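Local structure of galactose-1-phosphate uridylyltransferase (Pyrobaculum aerophilum str. IM2, 6K9Z) at residues 89-100 with 227-238. The protein probably transfers the uridylyl group between UDP-glucose and galactose 1-phosphate in galactose metabolism, as a zinc-binding enzyme. The protein carries 1 engineered substitution. Numbering follows the deposited sequence.
Sequences DDLSDLPLGQIK and AEALKITLCALK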
loop_
_atom_site.group_PDB
_atom_site.type_symbol
_atom_site.label_atom_id
_atom_site.label_comp_id
_atom_site.label_asym_id
_atom_site.label_seq_id
_atom_site.Cartn_x
_atom_site.Cartn_y
_atom_site.Cartn_z
ATOM N N ASP A 89 20.817 10.638 12.684
ATOM C CA ASP A 89 19.351 10.586 12.422
ATOM C C ASP A 89 19.080 9.871 11.096
ATOM O O ASP A 89 18.170 8.979 11.075
ATOM C CB ASP A 89 18.678 11.958 12.396
ATOM C CG ASP A 89 17.191 11.855 12.030
ATOM O OD1 ASP A 89 16.395 11.349 12.870
ATOM O OD2 ASP A 89 16.820 12.256 10.889
ATOM N N ASP A 90 19.823 10.213 10.023
ATOM C CA ASP A 90 19.433 9.805 8.638
ATOM C C ASP A 90 20.657 9.382 7.804
ATOM O O ASP A 90 21.769 9.849 8.064
ATOM C CB ASP A 90 18.658 10.937 7.934
ATOM C CG ASP A 90 18.076 10.479 6.607
ATOM O OD1 ASP A 90 17.638 9.289 6.535
ATOM O OD2 ASP A 90 18.143 11.247 5.628
ATOM N N LEU A 91 20.425 8.619 6.752
ATOM C CA LEU A 91 21.419 8.335 5.686
ATOM C C LEU A 91 22.035 9.650 5.216
ATOM O O LEU A 91 23.256 9.735 5.043
ATOM C CB LEU A 91 20.688 7.619 4.559
ATOM C CG LEU A 91 21.537 7.183 3.382
ATOM C CD1 LEU A 91 22.599 6.179 3.818
ATOM C CD2 LEU A 91 20.608 6.584 2.336
ATOM N N SER A 92 21.218 10.696 5.057
ATOM C CA SER A 92 21.674 12.003 4.517
ATOM C C SER A 92 22.638 12.714 5.464
ATOM O O SER A 92 23.344 13.642 5.002
ATOM C CB SER A 92 20.500 12.897 4.141
ATOM O OG SER A 92 19.790 13.375 5.269
ATOM N N ASP A 93 22.749 12.288 6.725
ATOM C CA ASP A 93 23.712 12.911 7.677
ATOM C C ASP A 93 25.102 12.295 7.534
ATOM O O ASP A 93 26.056 12.866 8.065
ATOM C CB ASP A 93 23.191 12.813 9.100
ATOM C CG ASP A 93 21.901 13.583 9.261
ATOM O OD1 ASP A 93 21.942 14.812 9.063
ATOM O OD2 ASP A 93 20.867 12.971 9.596
ATOM N N LEU A 94 25.239 11.223 6.779
ATOM C CA LEU A 94 26.548 10.551 6.604
ATOM C C LEU A 94 27.341 11.240 5.494
ATOM O O LEU A 94 26.774 11.743 4.516
ATOM C CB LEU A 94 26.321 9.078 6.264
ATOM C CG LEU A 94 25.706 8.228 7.379
ATOM C CD1 LEU A 94 25.321 6.857 6.831
ATOM C CD2 LEU A 94 26.633 8.118 8.586
ATOM N N PRO A 95 28.682 11.224 5.575
ATOM C CA PRO A 95 29.504 11.822 4.537
ATOM C C PRO A 95 29.283 11.086 3.209
ATOM O O PRO A 95 29.015 9.877 3.228
ATOM C CB PRO A 95 30.946 11.606 5.000
ATOM C CG PRO A 95 30.881 11.174 6.441
ATOM C CD PRO A 95 29.469 10.708 6.698
ATOM N N LEU A 96 29.437 11.824 2.108
ATOM C CA LEU A 96 29.345 11.253 0.740
ATOM C C LEU A 96 30.139 9.946 0.653
ATOM O O LEU A 96 29.590 8.998 0.057
ATOM C CB LEU A 96 29.863 12.273 -0.268
ATOM C CG LEU A 96 28.924 13.430 -0.547
ATOM C CD1 LEU A 96 29.636 14.540 -1.344
ATOM C CD2 LEU A 96 27.701 12.894 -1.286
ATOM N N GLY A 97 31.393 9.918 1.138
ATOM C CA GLY A 97 32.257 8.728 1.058
ATOM C C GLY A 97 31.676 7.515 1.764
ATOM O O GLY A 97 31.818 6.376 1.248
ATOM N N GLN A 98 30.957 7.732 2.864
ATOM C CA GLN A 98 30.335 6.624 3.624
ATOM C C GLN A 98 29.130 6.105 2.806
ATOM O O GLN A 98 28.958 4.890 2.756
ATOM C CB GLN A 98 29.943 7.092 5.022
ATOM C CG GLN A 98 29.293 5.994 5.860
ATOM C CD GLN A 98 30.228 4.867 6.235
ATOM O OE1 GLN A 98 31.468 4.961 6.136
ATOM N NE2 GLN A 98 29.632 3.771 6.672
ATOM N N ILE A 99 28.299 7.000 2.239
ATOM C CA ILE A 99 27.125 6.586 1.416
ATOM C C ILE A 99 27.680 5.794 0.217
ATOM O O ILE A 99 27.100 4.762 -0.107
ATOM C CB ILE A 99 26.242 7.772 1.015
ATOM C CG1 ILE A 99 25.789 8.517 2.272
ATOM C CG2 ILE A 99 25.094 7.287 0.136
ATOM C CD1 ILE A 99 25.072 9.839 2.019
ATOM N N LYS A 100 28.775 6.253 -0.408
ATOM C CA LYS A 100 29.393 5.507 -1.531
ATOM C C LYS A 100 29.780 4.074 -1.070
ATOM O O LYS A 100 29.484 3.097 -1.800
ATOM C CB LYS A 100 30.536 6.329 -2.132
ATOM C CG LYS A 100 31.190 5.681 -3.329
ATOM C CD LYS A 100 32.361 6.523 -3.891
ATOM C CE LYS A 100 33.079 5.920 -5.093
ATOM N NZ LYS A 100 32.214 4.953 -5.838
ATOM N N ALA A 227 25.473 8.507 -4.627
ATOM C CA ALA A 227 25.604 8.878 -3.210
ATOM C C ALA A 227 25.225 10.359 -3.047
ATOM O O ALA A 227 24.486 10.710 -2.113
ATOM C CB ALA A 227 26.969 8.594 -2.706
ATOM N N GLU A 228 25.668 11.228 -3.957
ATOM C CA GLU A 228 25.381 12.682 -3.860
ATOM C C GLU A 228 23.872 12.921 -4.039
ATOM O O GLU A 228 23.244 13.680 -3.222
ATOM C CB GLU A 228 26.219 13.456 -4.856
ATOM C CG GLU A 228 25.899 14.943 -4.852
ATOM C CD GLU A 228 26.827 15.724 -5.743
ATOM O OE1 GLU A 228 26.634 15.710 -6.964
ATOM O OE2 GLU A 228 27.822 16.253 -5.227
ATOM N N ALA A 229 23.269 12.296 -5.048
ATOM C CA ALA A 229 21.848 12.524 -5.335
ATOM C C ALA A 229 21.012 12.056 -4.136
ATOM O O ALA A 229 20.046 12.746 -3.765
ATOM C CB ALA A 229 21.426 11.846 -6.613
ATOM N N LEU A 230 21.345 10.915 -3.552
ATOM C CA LEU A 230 20.637 10.406 -2.358
ATOM C C LEU A 230 20.853 11.366 -1.184
ATOM O O LEU A 230 19.871 11.760 -0.539
ATOM C CB LEU A 230 21.150 9.009 -2.014
ATOM C CG LEU A 230 20.659 7.906 -2.952
ATOM C CD1 LEU A 230 21.358 6.575 -2.664
ATOM C CD2 LEU A 230 19.158 7.773 -2.812
ATOM N N LYS A 231 22.077 11.763 -0.917
ATOM C CA LYS A 231 22.357 12.646 0.221
ATOM C C LYS A 231 21.563 13.934 0.061
ATOM O O LYS A 231 20.951 14.396 1.050
ATOM C CB LYS A 231 23.860 12.903 0.323
ATOM C CG LYS A 231 24.265 13.781 1.481
ATOM C CD LYS A 231 25.788 13.869 1.683
ATOM C CE LYS A 231 26.195 14.891 2.721
ATOM N NZ LYS A 231 25.790 14.476 4.069
ATOM N N ILE A 232 21.674 14.579 -1.101
ATOM C CA ILE A 232 21.087 15.936 -1.270
ATOM C C ILE A 232 19.552 15.827 -1.252
ATOM O O ILE A 232 18.924 16.717 -0.653
ATOM C CB ILE A 232 21.672 16.600 -2.523
ATOM C CG1 ILE A 232 23.141 16.938 -2.216
ATOM C CG2 ILE A 232 20.872 17.836 -2.892
ATOM C CD1 ILE A 232 23.937 17.445 -3.388
ATOM N N THR A 233 18.966 14.810 -1.887
ATOM C CA THR A 233 17.478 14.653 -1.979
ATOM C C THR A 233 16.945 14.401 -0.555
ATOM O O THR A 233 15.982 15.052 -0.102
ATOM C CB THR A 233 17.092 13.577 -3.007
ATOM O OG1 THR A 233 17.524 13.945 -4.311
ATOM C CG2 THR A 233 15.594 13.344 -2.996
ATOM N N LEU A 234 17.600 13.524 0.201
ATOM C CA LEU A 234 17.083 13.175 1.552
ATOM C C LEU A 234 17.307 14.371 2.481
ATOM O O LEU A 234 16.478 14.632 3.351
ATOM C CB LEU A 234 17.730 11.878 2.010
ATOM C CG LEU A 234 17.276 10.652 1.226
ATOM C CD1 LEU A 234 18.078 9.431 1.647
ATOM C CD2 LEU A 234 15.776 10.409 1.377
ATOM N N CYS A 235 18.385 15.120 2.302
ATOM C CA CYS A 235 18.645 16.357 3.067
ATOM C C CYS A 235 17.477 17.332 2.854
ATOM O O CYS A 235 16.951 17.890 3.829
ATOM C CB CYS A 235 19.990 16.953 2.690
ATOM S SG CYS A 235 20.320 18.572 3.422
ATOM N N ALA A 236 17.020 17.485 1.615
ATOM C CA ALA A 236 15.913 18.402 1.294
ATOM C C ALA A 236 14.636 17.945 2.018
ATOM O O ALA A 236 13.928 18.791 2.564
ATOM C CB ALA A 236 15.688 18.447 -0.178
ATOM N N LEU A 237 14.375 16.646 2.056
ATOM C CA LEU A 237 13.130 16.112 2.668
ATOM C C LEU A 237 13.203 16.393 4.156
ATOM O O LEU A 237 12.138 16.692 4.713
ATOM C CB LEU A 237 12.935 14.618 2.379
ATOM C CG LEU A 237 12.598 14.333 0.923
ATOM C CD1 LEU A 237 12.340 12.850 0.677
ATOM C CD2 LEU A 237 11.383 15.124 0.486
ATOM N N LYS A 238 14.403 16.336 4.742
ATOM C CA LYS A 238 14.611 16.455 6.201
ATOM C C LYS A 238 14.153 17.833 6.646
ATOM O O LYS A 238 13.751 17.972 7.821
ATOM C CB LYS A 238 16.073 16.203 6.554
ATOM C CG LYS A 238 16.330 15.534 7.884
ATOM C CD LYS A 238 17.801 15.242 8.113
ATOM C CE LYS A 238 18.076 14.638 9.472
ATOM N NZ LYS A 238 19.242 15.259 10.128
HETATM O O HOH W 1 15.673 12.649 5.163
#
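D93 meets K238 NZ with the syn lone pair of its carboxylate OD2, at 2.9 Å; a weak bond to D93 OD1 makes this a two-pronged salt bridge. K238 reaches D93 at about a right angle, its chain extended through the middle torsions and bent at chi4 (-135°). D89 and K238 reach toward each other from opposite directions, and OD2 of D89 makes a long ion pair with K238 NZ while having a stronger partner in K128. The neighbouring carboxylate, D90, is gripped differently. Its OD2 is met from above the plane by the backbone N of S92, completing an Asx turn, and on the anti side, 19° out of plane, by S92 OG at 2.7 Å. A water donates to the same D90 OD2 and to L234 O, bridging the loop to the helix, while OD1 accepts from Y247.

That turn presses S92 onto helix 220-240, with S92 CB 3.6 Å from L234 CB. Next door, K231 runs extended and bends only at its tip (chi4 69°), bringing NZ between two carbonyls: 2.7 Å to S92 O and 2.9 Å to L94 O, the latter from well above the carbonyl plane. One oxygen belongs to the short 3-10 turn and the other to the residue just past it, so one ammonium ties down the chain just before helix 96-114. The aliphatic part of K231 carries L96 CD2, 3.7 Å from K231 CD, and I99 CD1. Farther along, I99 CG2 sits 3.6 Å from A227 CB, and K100 turns its amine to D220.

T233 and L234 of helix 220-240 also touch I269 of the central sheet, and C235 is disulfide-bonded to C312. The contact thus joins the N-terminal and C-terminal halves of the uridylyltransferase half-barrel, both of the HIT clan, beside their shared antiparallel sheet.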